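Local atomic coordinates of methylxanthine N1-demethylase NdmA (Pseudomonas putida, PDB entry 6ICN), a protein that catalyses the N1-demethylation of caffeine to theobromine and formaldehyde, as a Rieske-type non-haem iron oxygenase of bacterial caffeine degradation. Residues A[80-86]-A[99-104]; A[106-112]-A[127-131]; A[208-213]-A[327-331]; A[220-226]-A[239-245]. One frame throughout, in Å; residues are numbered along the deposited sequence.

Contact 1. Residues A[80-86]-A[99-104]; sequences CAHRSAK and CPYHGW. With FES (Fe2/s2 (inorganic) cluster), chain D.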
loop_
_atom_site.group_PDB
_atom_site.type_symbol
_atom_site.label_atom_id
_atom_site.label_comp_id
_atom_site.label_asym_id
_atom_site.label_seq_id
_atom_site.Cartn_x
_atom_site.Cartn_y
_atom_site.Cartn_z
ATOM N N CYS A 80 -19.662 -1.449 28.925
ATOM C CA CYS A 80 -19.737 -1.088 30.338
ATOM C C CYS A 80 -21.066 -0.410 30.664
ATOM O O CYS A 80 -21.583 0.389 29.879
ATOM C CB CYS A 80 -18.565 -0.162 30.682
ATOM S SG CYS A 80 -18.486 0.347 32.410
ATOM N N ALA A 81 -21.617 -0.722 31.850
ATOM C CA ALA A 81 -22.897 -0.141 32.263
ATOM C C ALA A 81 -22.819 1.355 32.536
ATOM O O ALA A 81 -23.850 2.032 32.473
ATOM C CB ALA A 81 -23.408 -0.856 33.532
ATOM N N HIS A 82 -21.625 1.888 32.820
ATOM C CA HIS A 82 -21.439 3.273 33.230
ATOM C C HIS A 82 -21.606 4.225 32.046
ATOM O O HIS A 82 -22.578 4.987 31.977
ATOM C CB HIS A 82 -20.055 3.423 33.859
ATOM C CG HIS A 82 -19.746 4.813 34.319
ATOM N ND1 HIS A 82 -18.498 5.375 34.195
ATOM C CD2 HIS A 82 -20.520 5.751 34.905
ATOM C CE1 HIS A 82 -18.509 6.600 34.695
ATOM N NE2 HIS A 82 -19.726 6.851 35.136
ATOM N N ARG A 83 -20.652 4.190 31.107
ATOM C CA ARG A 83 -20.689 5.081 29.948
ATOM C C ARG A 83 -20.409 4.325 28.651
ATOM O O ARG A 83 -19.948 4.921 27.662
ATOM C CB ARG A 83 -19.699 6.250 30.130
ATOM C CG ARG A 83 -20.085 7.211 31.265
ATOM C CD ARG A 83 -21.389 7.931 30.900
ATOM N NE ARG A 83 -21.789 9.009 31.810
ATOM C CZ ARG A 83 -22.695 8.890 32.779
ATOM N NH1 ARG A 83 -23.283 7.717 33.018
ATOM N NH2 ARG A 83 -23.030 9.961 33.501
ATOM N N SER A 84 -20.678 3.023 28.624
ATOM C CA SER A 84 -20.761 2.242 27.392
ATOM C C SER A 84 -19.417 2.037 26.688
ATOM O O SER A 84 -19.405 1.623 25.535
ATOM C CB SER A 84 -21.757 2.863 26.398
ATOM O OG SER A 84 -23.034 3.028 26.995
ATOM N N ALA A 85 -18.285 2.236 27.366
ATOM C CA ALA A 85 -16.994 1.841 26.798
ATOM C C ALA A 85 -16.917 0.323 26.611
ATOM O O ALA A 85 -17.615 -0.456 27.274
ATOM C CB ALA A 85 -15.841 2.287 27.699
ATOM N N LYS A 86 -16.051 -0.105 25.695
ATOM C CA LYS A 86 -15.815 -1.536 25.507
ATOM C C LYS A 86 -14.893 -2.083 26.597
ATOM O O LYS A 86 -13.732 -1.653 26.737
ATOM C CB LYS A 86 -15.233 -1.818 24.121
ATOM C CG LYS A 86 -16.261 -1.654 23.022
ATOM C CD LYS A 86 -15.810 -2.266 21.700
ATOM C CE LYS A 86 -16.927 -2.124 20.668
ATOM N NZ LYS A 86 -17.093 -0.696 20.200
ATOM N N CYS A 99 -12.971 -2.023 33.517
ATOM C CA CYS A 99 -13.199 -1.152 32.368
ATOM C C CYS A 99 -12.038 -0.168 32.199
ATOM O O CYS A 99 -11.547 0.382 33.183
ATOM C CB CYS A 99 -14.494 -0.369 32.570
ATOM S SG CYS A 99 -14.900 0.729 31.193
ATOM N N PRO A 100 -11.638 0.137 30.958
ATOM C CA PRO A 100 -10.536 1.097 30.745
ATOM C C PRO A 100 -10.857 2.549 31.081
ATOM O O PRO A 100 -9.925 3.342 31.290
ATOM C CB PRO A 100 -10.254 0.962 29.242
ATOM C CG PRO A 100 -11.550 0.558 28.667
ATOM C CD PRO A 100 -12.166 -0.386 29.688
ATOM N N TYR A 101 -12.132 2.940 31.110
ATOM C CA TYR A 101 -12.466 4.361 31.134
ATOM C C TYR A 101 -12.423 4.916 32.557
ATOM O O TYR A 101 -11.648 5.830 32.849
ATOM C CB TYR A 101 -13.845 4.572 30.490
ATOM C CG TYR A 101 -14.118 5.992 29.968
ATOM C CD1 TYR A 101 -13.266 7.059 30.252
ATOM C CD2 TYR A 101 -15.243 6.245 29.190
ATOM C CE1 TYR A 101 -13.538 8.353 29.762
ATOM C CE2 TYR A 101 -15.525 7.528 28.695
ATOM C CZ TYR A 101 -14.658 8.575 28.987
ATOM O OH TYR A 101 -14.931 9.838 28.487
ATOM N N HIS A 102 -13.247 4.376 33.465
ATOM C CA HIS A 102 -13.219 4.844 34.847
ATOM C C HIS A 102 -12.977 3.700 35.821
ATOM O O HIS A 102 -13.204 3.860 37.029
ATOM C CB HIS A 102 -14.509 5.592 35.210
ATOM C CG HIS A 102 -14.944 6.596 34.182
ATOM N ND1 HIS A 102 -15.764 6.265 33.131
ATOM C CD2 HIS A 102 -14.699 7.923 34.055
ATOM C CE1 HIS A 102 -16.016 7.335 32.399
ATOM N NE2 HIS A 102 -15.377 8.358 32.937
ATOM N N GLY A 103 -12.525 2.551 35.328
ATOM C CA GLY A 103 -12.025 1.518 36.218
ATOM C C GLY A 103 -13.066 0.711 36.970
ATOM O O GLY A 103 -12.707 0.017 37.935
ATOM N N TRP A 104 -14.337 0.756 36.577
ATOM C CA TRP A 104 -15.297 -0.130 37.246
ATOM C C TRP A 104 -14.869 -1.588 37.079
ATOM O O TRP A 104 -14.398 -1.993 36.017
ATOM C CB TRP A 104 -16.702 0.047 36.668
ATOM C CG TRP A 104 -17.400 1.326 37.013
ATOM C CD1 TRP A 104 -16.834 2.501 37.432
ATOM C CD2 TRP A 104 -18.813 1.556 36.961
ATOM N NE1 TRP A 104 -17.817 3.453 37.628
ATOM C CE2 TRP A 104 -19.037 2.887 37.360
ATOM C CE3 TRP A 104 -19.908 0.760 36.613
ATOM C CZ2 TRP A 104 -20.319 3.451 37.411
ATOM C CZ3 TRP A 104 -21.179 1.319 36.666
ATOM C CH2 TRP A 104 -21.369 2.652 37.058
HETATM FE FE1 FES D . -16.687 1.877 32.148
HETATM FE FE2 FES D . -16.930 4.389 33.021
HETATM S S1 FES D . -17.417 3.594 30.977
HETATM S S2 FES D . -16.054 2.681 34.097
#

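Contact 2. Residues A[106-112]-A[127-131]; sequences YDTHGAC and AKVDR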
loop_
_atom_site.group_PDB
_atom_site.type_symbol
_atom_site.label_atom_id
_atom_site.label_comp_id
_atom_site.label_asym_id
_atom_site.label_seq_id
_atom_site.Cartn_x
_atom_site.Cartn_y
_atom_site.Cartn_z
ATOM N N TYR A 106 -15.905 -5.639 37.185
ATOM C CA TYR A 106 -17.022 -6.576 37.087
ATOM C C TYR A 106 -16.601 -7.982 37.499
ATOM O O TYR A 106 -15.550 -8.479 37.073
ATOM C CB TYR A 106 -17.567 -6.600 35.660
ATOM C CG TYR A 106 -18.183 -5.290 35.263
ATOM C CD1 TYR A 106 -19.513 -5.034 35.531
ATOM C CD2 TYR A 106 -17.419 -4.295 34.638
ATOM C CE1 TYR A 106 -20.108 -3.830 35.177
ATOM C CE2 TYR A 106 -17.996 -3.066 34.274
ATOM C CZ TYR A 106 -19.345 -2.845 34.547
ATOM O OH TYR A 106 -19.971 -1.654 34.204
ATOM N N ASP A 107 -17.448 -8.645 38.307
ATOM C CA ASP A 107 -17.144 -10.009 38.730
ATOM C C ASP A 107 -17.632 -11.035 37.690
ATOM O O ASP A 107 -18.142 -10.689 36.617
ATOM C CB ASP A 107 -17.719 -10.268 40.136
ATOM C CG ASP A 107 -19.246 -10.261 40.192
ATOM O OD1 ASP A 107 -19.929 -10.425 39.156
ATOM O OD2 ASP A 107 -19.786 -10.138 41.338
ATOM N N THR A 108 -17.456 -12.328 37.997
ATOM C CA THR A 108 -17.824 -13.374 37.049
ATOM C C THR A 108 -19.314 -13.391 36.734
ATOM O O THR A 108 -19.713 -14.016 35.745
ATOM C CB THR A 108 -17.421 -14.756 37.565
ATOM O OG1 THR A 108 -18.112 -15.006 38.798
ATOM C CG2 THR A 108 -15.919 -14.838 37.775
ATOM N N HIS A 109 -20.152 -12.748 37.549
ATOM C CA HIS A 109 -21.579 -12.679 37.270
ATOM C C HIS A 109 -21.979 -11.401 36.551
ATOM O O HIS A 109 -23.180 -11.130 36.403
ATOM C CB HIS A 109 -22.389 -12.844 38.566
ATOM C CG HIS A 109 -22.523 -14.277 38.997
ATOM N ND1 HIS A 109 -23.441 -15.142 38.432
ATOM C CD2 HIS A 109 -21.846 -15.000 39.922
ATOM C CE1 HIS A 109 -23.321 -16.335 38.992
ATOM N NE2 HIS A 109 -22.364 -16.274 39.903
ATOM N N GLY A 110 -21.004 -10.622 36.076
ATOM C CA GLY A 110 -21.325 -9.362 35.440
ATOM C C GLY A 110 -21.702 -8.240 36.384
ATOM O O GLY A 110 -22.162 -7.197 35.917
ATOM N N ALA A 111 -21.524 -8.414 37.703
ATOM C CA ALA A 111 -21.896 -7.393 38.675
ATOM C C ALA A 111 -20.717 -6.476 38.980
ATOM O O ALA A 111 -19.607 -6.956 39.219
ATOM C CB ALA A 111 -22.378 -8.044 39.977
ATOM N N CYS A 112 -20.963 -5.165 39.003
ATOM C CA CYS A 112 -19.899 -4.238 39.374
ATOM C C CYS A 112 -19.642 -4.323 40.874
ATOM O O CYS A 112 -20.586 -4.262 41.672
ATOM C CB CYS A 112 -20.249 -2.800 39.003
ATOM S SG CYS A 112 -18.970 -1.621 39.486
ATOM N N ALA A 127 -25.704 -1.266 38.158
ATOM C CA ALA A 127 -24.309 -1.323 37.707
ATOM C C ALA A 127 -23.919 -2.787 37.508
ATOM O O ALA A 127 -23.313 -3.443 38.366
ATOM C CB ALA A 127 -23.381 -0.618 38.693
ATOM N N LYS A 128 -24.303 -3.313 36.349
ATOM C CA LYS A 128 -24.054 -4.697 35.984
ATOM C C LYS A 128 -24.186 -4.807 34.474
ATOM O O LYS A 128 -24.854 -3.991 33.830
ATOM C CB LYS A 128 -25.032 -5.654 36.682
ATOM C CG LYS A 128 -26.477 -5.293 36.483
ATOM C CD LYS A 128 -27.367 -6.326 37.165
ATOM C CE LYS A 128 -28.851 -6.083 36.901
ATOM N NZ LYS A 128 -29.404 -5.048 37.823
ATOM N N VAL A 129 -23.559 -5.837 33.924
ATOM C CA VAL A 129 -23.679 -6.133 32.501
ATOM C C VAL A 129 -24.133 -7.576 32.345
ATOM O O VAL A 129 -23.911 -8.411 33.228
ATOM C CB VAL A 129 -22.342 -5.880 31.757
ATOM C CG1 VAL A 129 -21.893 -4.436 31.949
ATOM C CG2 VAL A 129 -21.279 -6.836 32.246
ATOM N N ASP A 130 -24.774 -7.876 31.210
ATOM C CA ASP A 130 -25.241 -9.239 30.961
ATOM C C ASP A 130 -24.057 -10.184 30.821
ATOM O O ASP A 130 -23.046 -9.839 30.206
ATOM C CB ASP A 130 -26.081 -9.321 29.681
ATOM C CG ASP A 130 -27.417 -8.619 29.794
ATOM O OD1 ASP A 130 -27.929 -8.423 30.917
ATOM O OD2 ASP A 130 -27.961 -8.267 28.732
ATOM N N ARG A 131 -24.171 -11.370 31.417
ATOM C CA ARG A 131 -23.192 -12.420 31.208
ATOM C C ARG A 131 -23.882 -13.631 30.595
ATOM O O ARG A 131 -25.112 -13.753 30.619
ATOM C CB ARG A 131 -22.452 -12.796 32.508
ATOM C CG ARG A 131 -23.305 -13.321 33.642
ATOM C CD ARG A 131 -23.096 -14.821 33.809
ATOM N NE ARG A 131 -24.219 -15.550 33.240
ATOM C CZ ARG A 131 -24.204 -16.830 32.876
ATOM N NH1 ARG A 131 -23.107 -17.577 32.996
ATOM N NH2 ARG A 131 -25.307 -17.361 32.367
HETATM O O HOH W 1 -20.262 -16.190 34.353
HETATM O O HOH W 2 -25.277 -9.361 35.293
#

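Contact 3. Residues A[208-213]-A[327-331]; sequences PPIVPM and VADKV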
loop_
_atom_site.group_PDB
_atom_site.type_symbol
_atom_site.label_atom_id
_atom_site.label_comp_id
_atom_site.label_asym_id
_atom_site.label_seq_id
_atom_site.Cartn_x
_atom_site.Cartn_y
_atom_site.Cartn_z
ATOM N N PRO A 208 -22.459 -39.714 -6.268
ATOM C CA PRO A 208 -22.370 -40.235 -4.901
ATOM C C PRO A 208 -23.532 -41.162 -4.598
ATOM O O PRO A 208 -24.556 -41.133 -5.296
ATOM C CB PRO A 208 -22.440 -38.962 -4.047
ATOM C CG PRO A 208 -23.365 -38.057 -4.844
ATOM C CD PRO A 208 -23.149 -38.408 -6.318
ATOM N N PRO A 209 -23.417 -41.996 -3.570
ATOM C CA PRO A 209 -24.557 -42.815 -3.145
ATOM C C PRO A 209 -25.523 -41.996 -2.298
ATOM O O PRO A 209 -25.217 -40.895 -1.837
ATOM C CB PRO A 209 -23.902 -43.924 -2.320
ATOM C CG PRO A 209 -22.707 -43.240 -1.711
ATOM C CD PRO A 209 -22.205 -42.291 -2.788
ATOM N N ILE A 210 -26.715 -42.551 -2.113
ATOM C CA ILE A 210 -27.757 -41.952 -1.285
ATOM C C ILE A 210 -27.744 -42.705 0.043
ATOM O O ILE A 210 -28.144 -43.871 0.105
ATOM C CB ILE A 210 -29.131 -42.036 -1.967
ATOM C CG1 ILE A 210 -29.022 -41.681 -3.453
ATOM C CG2 ILE A 210 -30.153 -41.150 -1.265
ATOM C CD1 ILE A 210 -28.462 -40.286 -3.725
ATOM N N VAL A 211 -27.294 -42.058 1.113
ATOM C CA VAL A 211 -27.028 -42.769 2.366
ATOM C C VAL A 211 -28.189 -42.604 3.346
ATOM O O VAL A 211 -28.843 -41.552 3.367
ATOM C CB VAL A 211 -25.711 -42.286 2.999
ATOM C CG1 VAL A 211 -24.579 -42.376 1.991
ATOM C CG2 VAL A 211 -25.848 -40.865 3.518
ATOM N N PRO A 212 -28.485 -43.608 4.170
ATOM C CA PRO A 212 -29.442 -43.394 5.262
ATOM C C PRO A 212 -28.869 -42.438 6.299
ATOM O O PRO A 212 -27.659 -42.396 6.530
ATOM C CB PRO A 212 -29.646 -44.798 5.844
ATOM C CG PRO A 212 -28.470 -45.577 5.406
ATOM C CD PRO A 212 -27.983 -44.992 4.122
ATOM N N MET A 213 -29.756 -41.649 6.899
ATOM C CA MET A 213 -29.382 -40.635 7.881
ATOM C C MET A 213 -30.244 -40.794 9.123
ATOM O O MET A 213 -31.473 -40.848 9.024
ATOM C CB MET A 213 -29.554 -39.214 7.328
ATOM C CG MET A 213 -28.725 -38.933 6.102
ATOM S SD MET A 213 -29.125 -37.326 5.381
ATOM C CE MET A 213 -28.391 -36.225 6.621
ATOM N N VAL A 327 -31.605 -35.718 -6.363
ATOM C CA VAL A 327 -31.638 -36.775 -5.355
ATOM C C VAL A 327 -30.304 -36.882 -4.615
ATOM O O VAL A 327 -30.273 -37.213 -3.422
ATOM C CB VAL A 327 -32.046 -38.115 -6.006
ATOM C CG1 VAL A 327 -32.010 -39.225 -4.981
ATOM C CG2 VAL A 327 -33.439 -37.990 -6.587
ATOM N N ALA A 328 -29.190 -36.577 -5.288
ATOM C CA ALA A 328 -27.872 -36.630 -4.661
ATOM C C ALA A 328 -27.701 -35.611 -3.539
ATOM O O ALA A 328 -26.705 -35.681 -2.803
ATOM C CB ALA A 328 -26.781 -36.408 -5.712
ATOM N N ASP A 329 -28.619 -34.657 -3.412
ATOM C CA ASP A 329 -28.552 -33.631 -2.377
ATOM C C ASP A 329 -29.172 -34.072 -1.058
ATOM O O ASP A 329 -29.513 -33.207 -0.246
ATOM C CB ASP A 329 -29.264 -32.362 -2.844
ATOM C CG ASP A 329 -28.539 -31.663 -3.980
ATOM O OD1 ASP A 329 -27.291 -31.652 -3.949
ATOM O OD2 ASP A 329 -29.230 -31.133 -4.867
ATOM N N LYS A 330 -29.349 -35.383 -0.838
ATOM C CA LYS A 330 -30.091 -35.859 0.335
ATOM C C LYS A 330 -29.625 -35.209 1.637
ATOM O O LYS A 330 -30.447 -34.744 2.431
ATOM C CB LYS A 330 -29.982 -37.373 0.472
ATOM C CG LYS A 330 -30.809 -37.851 1.687
ATOM C CD LYS A 330 -30.777 -39.335 1.880
ATOM C CE LYS A 330 -31.601 -39.711 3.109
ATOM N NZ LYS A 330 -31.580 -41.180 3.289
ATOM N N VAL A 331 -28.309 -35.172 1.872
ATOM C CA VAL A 331 -27.810 -34.616 3.132
ATOM C C VAL A 331 -28.250 -33.163 3.287
ATOM O O VAL A 331 -28.773 -32.761 4.337
ATOM C CB VAL A 331 -26.283 -34.776 3.222
ATOM C CG1 VAL A 331 -25.747 -34.022 4.429
ATOM C CG2 VAL A 331 -25.881 -36.266 3.302
#

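Contact 4. Residues A[220-226]-A[239-245]; sequences FRFVYDT and GSFSYTC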
loop_
_atom_site.group_PDB
_atom_site.type_symbol
_atom_site.label_atom_id
_atom_site.label_comp_id
_atom_site.label_asym_id
_atom_site.label_seq_id
_atom_site.Cartn_x
_atom_site.Cartn_y
_atom_site.Cartn_z
ATOM N N PHE A 220 -27.004 -35.489 13.601
ATOM C CA PHE A 220 -27.182 -36.272 12.390
ATOM C C PHE A 220 -26.041 -37.274 12.294
ATOM O O PHE A 220 -24.867 -36.898 12.406
ATOM C CB PHE A 220 -27.203 -35.368 11.152
ATOM C CG PHE A 220 -28.549 -35.271 10.478
ATOM C CD1 PHE A 220 -29.407 -36.361 10.444
ATOM C CD2 PHE A 220 -28.943 -34.095 9.848
ATOM C CE1 PHE A 220 -30.647 -36.276 9.808
ATOM C CE2 PHE A 220 -30.192 -34.003 9.213
ATOM C CZ PHE A 220 -31.036 -35.094 9.200
ATOM N N ARG A 221 -26.375 -38.550 12.084
ATOM C CA ARG A 221 -25.377 -39.599 11.929
ATOM C C ARG A 221 -25.564 -40.290 10.588
ATOM O O ARG A 221 -26.689 -40.675 10.235
ATOM C CB ARG A 221 -25.463 -40.622 13.069
ATOM C CG ARG A 221 -25.288 -40.010 14.447
ATOM C CD ARG A 221 -25.022 -41.058 15.486
ATOM N NE ARG A 221 -24.927 -40.457 16.808
ATOM C CZ ARG A 221 -24.650 -41.139 17.912
ATOM N NH1 ARG A 221 -24.439 -42.447 17.841
ATOM N NH2 ARG A 221 -24.576 -40.515 19.080
ATOM N N PHE A 222 -24.471 -40.438 9.840
ATOM C CA PHE A 222 -24.509 -41.134 8.556
ATOM C C PHE A 222 -23.093 -41.538 8.154
ATOM O O PHE A 222 -22.108 -40.952 8.617
ATOM C CB PHE A 222 -25.193 -40.290 7.459
ATOM C CG PHE A 222 -24.680 -38.860 7.337
ATOM C CD1 PHE A 222 -25.233 -37.836 8.100
ATOM C CD2 PHE A 222 -23.693 -38.549 6.420
ATOM C CE1 PHE A 222 -24.770 -36.515 7.967
ATOM C CE2 PHE A 222 -23.218 -37.237 6.274
ATOM C CZ PHE A 222 -23.754 -36.223 7.054
ATOM N N VAL A 223 -23.007 -42.563 7.294
ATOM C CA VAL A 223 -21.745 -43.184 6.892
ATOM C C VAL A 223 -21.641 -43.222 5.368
ATOM O O VAL A 223 -22.631 -43.484 4.674
ATOM C CB VAL A 223 -21.613 -44.603 7.490
ATOM C CG1 VAL A 223 -20.312 -45.269 7.055
ATOM C CG2 VAL A 223 -21.703 -44.549 9.007
ATOM N N TYR A 224 -20.438 -42.970 4.845
ATOM C CA TYR A 224 -20.194 -42.865 3.403
ATOM C C TYR A 224 -18.855 -43.512 3.080
ATOM O O TYR A 224 -17.811 -43.055 3.554
ATOM C CB TYR A 224 -20.217 -41.394 2.961
ATOM C CG TYR A 224 -19.797 -41.094 1.525
ATOM C CD1 TYR A 224 -19.924 -42.047 0.514
ATOM C CD2 TYR A 224 -19.280 -39.843 1.179
ATOM C CE1 TYR A 224 -19.539 -41.768 -0.795
ATOM C CE2 TYR A 224 -18.898 -39.552 -0.134
ATOM C CZ TYR A 224 -19.033 -40.520 -1.115
ATOM O OH TYR A 224 -18.661 -40.254 -2.420
ATOM N N ASP A 225 -18.876 -44.570 2.266
ATOM C CA ASP A 225 -17.644 -45.216 1.803
ATOM C C ASP A 225 -17.241 -44.583 0.475
ATOM O O ASP A 225 -17.836 -44.872 -0.567
ATOM C CB ASP A 225 -17.841 -46.722 1.672
ATOM C CG ASP A 225 -18.226 -47.367 2.985
ATOM O OD1 ASP A 225 -17.552 -47.082 4.003
ATOM O OD2 ASP A 225 -19.203 -48.147 3.007
ATOM N N THR A 226 -16.223 -43.714 0.515
ATOM C CA THR A 226 -15.771 -43.007 -0.680
ATOM C C THR A 226 -15.101 -43.975 -1.661
ATOM O O THR A 226 -14.727 -45.095 -1.288
ATOM C CB THR A 226 -14.803 -41.878 -0.304
ATOM O OG1 THR A 226 -13.610 -42.426 0.280
ATOM C CG2 THR A 226 -15.466 -40.908 0.680
ATOM N N GLY A 239 -11.354 -42.306 2.758
ATOM C CA GLY A 239 -11.602 -43.665 3.203
ATOM C C GLY A 239 -13.057 -43.894 3.559
ATOM O O GLY A 239 -13.949 -43.338 2.911
ATOM N N SER A 240 -13.317 -44.712 4.581
ATOM C CA SER A 240 -14.676 -44.892 5.077
ATOM C C SER A 240 -15.020 -43.755 6.039
ATOM O O SER A 240 -14.332 -43.569 7.049
ATOM C CB SER A 240 -14.819 -46.247 5.767
ATOM O OG SER A 240 -16.058 -46.300 6.450
ATOM N N PHE A 241 -16.089 -43.013 5.730
ATOM C CA PHE A 241 -16.452 -41.775 6.425
ATOM C C PHE A 241 -17.609 -42.023 7.390
ATOM O O PHE A 241 -18.693 -42.420 6.956
ATOM C CB PHE A 241 -16.894 -40.697 5.429
ATOM C CG PHE A 241 -15.779 -40.026 4.666
ATOM C CD1 PHE A 241 -14.473 -40.468 4.746
ATOM C CD2 PHE A 241 -16.065 -38.920 3.861
ATOM C CE1 PHE A 241 -13.471 -39.829 4.033
ATOM C CE2 PHE A 241 -15.065 -38.276 3.146
ATOM C CZ PHE A 241 -13.766 -38.734 3.235
ATOM N N SER A 242 -17.420 -41.706 8.672
ATOM C CA SER A 242 -18.509 -41.759 9.645
ATOM C C SER A 242 -18.744 -40.368 10.223
ATOM O O SER A 242 -17.868 -39.831 10.909
ATOM C CB SER A 242 -18.201 -42.756 10.763
ATOM O OG SER A 242 -19.207 -42.698 11.750
ATOM N N TYR A 243 -19.922 -39.797 9.955
ATOM C CA TYR A 243 -20.262 -38.437 10.368
ATOM C C TYR A 243 -21.132 -38.446 11.616
ATOM O O TYR A 243 -22.149 -39.149 11.668
ATOM C CB TYR A 243 -21.026 -37.693 9.271
ATOM C CG TYR A 243 -20.284 -37.413 7.985
ATOM C CD1 TYR A 243 -20.162 -38.390 7.006
ATOM C CD2 TYR A 243 -19.739 -36.149 7.732
ATOM C CE1 TYR A 243 -19.513 -38.133 5.807
ATOM C CE2 TYR A 243 -19.090 -35.878 6.530
ATOM C CZ TYR A 243 -18.980 -36.881 5.577
ATOM O OH TYR A 243 -18.335 -36.642 4.391
ATOM N N THR A 244 -20.775 -37.608 12.586
ATOM C CA THR A 244 -21.634 -37.291 13.721
ATOM C C THR A 244 -21.747 -35.778 13.763
ATOM O O THR A 244 -20.774 -35.093 14.106
ATOM C CB THR A 244 -21.061 -37.820 15.033
ATOM O OG1 THR A 244 -20.790 -39.217 14.907
ATOM C CG2 THR A 244 -22.042 -37.577 16.163
ATOM N N CYS A 245 -22.904 -35.252 13.391
ATOM C CA CYS A 245 -23.066 -33.813 13.185
ATOM C C CYS A 245 -23.947 -33.257 14.292
ATOM O O CYS A 245 -25.172 -33.395 14.243
ATOM C CB CYS A 245 -23.664 -33.524 11.813
ATOM S SG CYS A 245 -22.729 -34.233 10.427
#

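Contact 1. Residues A[80-86]-A[99-104]
Cys-80 and His-82 face Cys-99 and His-102 across the [2Fe-2S] cluster of a Rieske domain, each loop giving one cysteine and one histidine. The two SG atoms bind iron FE1, that of Cys-99 at 2.3 Å. Both histidines bind FE2 through ND1, that of His-82 at 2.2 Å. Their far NE2 atoms are hydrogen-bonded to the second subunit, His-82 to Asp-329 and His-102 to Asp-188. Backbone N of His-82 donates to Cys-80 SG, and N of Tyr-101 to Cys-99 SG at 3.5 Å. Such bonds probably draw charge from the thiolates.

The His-82 ring turns its edge to the face of His-102, planes at 76°. Trp-104 lies over one face of His-82, planes at 20° but slid aside with little overlap. His-82 CB sits over the six-membered ring of Trp-104, 3.4 Å from its centroid. Trp-104 CD1 lies 3.4 Å from sulfide S2 of the cluster. With a leucine in place of Trp-104, His-82 would probably lose its flat cover and S2 its indole neighbour.

Among apolar contacts, Ala-85 CB lies 4.1 Å from Tyr-101 CB. On the face of His-82 away from Trp-104, CG of Arg-83 stands over the ring centre.

Contact 2. Residues A[106-112]-A[127-131]
Tyr-106 crosses Val-129 at about a right angle, and its CE1 lies 3.7 Å from Val-129 CG1. CG1 is anti to the carbonyl carbon of Val-129 (chi1 -58°), which brings this methyl to the tyrosine ring and CG2 beside Gly-110 O. The tyrosine OH is hydrogen-bonded to Ala-81 N. CG of Arg-131 stands between the backbone N and the carbonyl carbon (chi1 61°), 3.5 Å from His-109 O. Bends at chi2 and chi3 then set the course of the guanidinium, whose NH2 forms a salt bridge with Asp-133. Cys-112 CB meets Ala-127 CB at 3.8 Å.

Two backbone bonds tie the segments: Val-129 N to Gly-110 O at 2.8 Å and Cys-112 N to Ala-127 O at 3.0 Å. A water donates to both His-109 O and Val-129 O.

Asp-107 OD1 takes two N-H groups from opposite faces of its carboxylate plane, from His-109 at 2.8 Å and from Ala-111. The first makes an Asx turn over the type I beta turn 107-110, which links strands 105-106 and 112-114 of the Rieske domain.

Contact 3. Residues A[208-213]-A[327-331]
The start of helix 330-348 in the C-terminal oxygenase domain packs here on the loop that leads into strand 214-216. Lys-330 spans the contact. Its chain is extended, with CG anti to the backbone N (chi1 -178°), and this carries NZ to Val-211 O at 2.8 Å. The ammonium meets that oxygen from above the carbonyl plane, 36° out of it. NZ also forms a salt bridge with Glu-363, which accepts from Met-213 N as well.

Apolar groups flank the lysine stem. Ile-210 CG2 touches Lys-330 CD at 3.7 Å. The other branch of Ile-210 runs to Val-327, where CD1 lies 3.9 Å from CG1 of that valine. Pro-208 CG meets Ala-328 CB at 3.9 Å. Met-213 crosses Val-331 at about a right angle, with SD 3.8 Å from Val-331 CA.

The lysine charge is thus met by a carboxylate and a carbonyl, while its methylenes take part in apolar packing. The loop is held to the helix start by both means.

Contact 4. Residues A[220-226]-A[239-245]
Phe-222 lies over Tyr-243. Its CB packs on Pro-212 O of the loop 208-213. CG stands between the backbone N and the carbonyl carbon (chi1 50°), which swings the ring over the neighbouring strand. CD1 meets Met-213 CE. CD2 lies 3.6 Å from Tyr-243 CD1. CE1 is 3.9 Å from Cys-245 SG, which approaches obliquely. CE2 sits over the tyrosine face, 3.3 Å from Tyr-243 CD1. CZ, the tip, is 3.8 Å from Tyr-243 CB. The two rings form an offset stack with planes at 21°.

Strands 219-225 and 239-246 are antiparallel neighbours in the seven-stranded sheet of the oxygenase domain. Phe-222 and Tyr-243 are a hydrogen-bonded pair, with Tyr-243 N to Phe-222 O at 2.8 Å. Loss of the ring at Phe-222 to an alanine is likely to strip Tyr-243 of its stacking partner and Cys-245 SG of its aromatic neighbour.

Thr-226 CG2 stands over the ring of Phe-241, a caffeine-pocket residue, 3.7 Å from its centroid. Thr-226 OG1 donates to Gly-239 O at 2.8 Å.

In the fold
The contacts form two pairs on opposite sides of the chain's centre. Contacts 1 and 2 lie in the Rieske domain, with centres about 12 Å apart. Tyr-106 joins them: its OH is 3.1 Å from Cys-80 SG. Contacts 3 and 4 lie in the oxygenase domain, centres about 11 Å apart. There Pro-209 CD packs on Tyr-224 CE1 at 3.4 Å. Phe-241 of contact 4 touches caffeine, while the side chain of Val-331 in contact 3 is about 11 Å from it. Centres of contacts 1 and 4 are about 49 Å apart within the chain. The histidines of contact 1 instead reach the oxygenase domain of another subunit. This is consistent with electron transfer between subunits, as in related Rieske oxygenases.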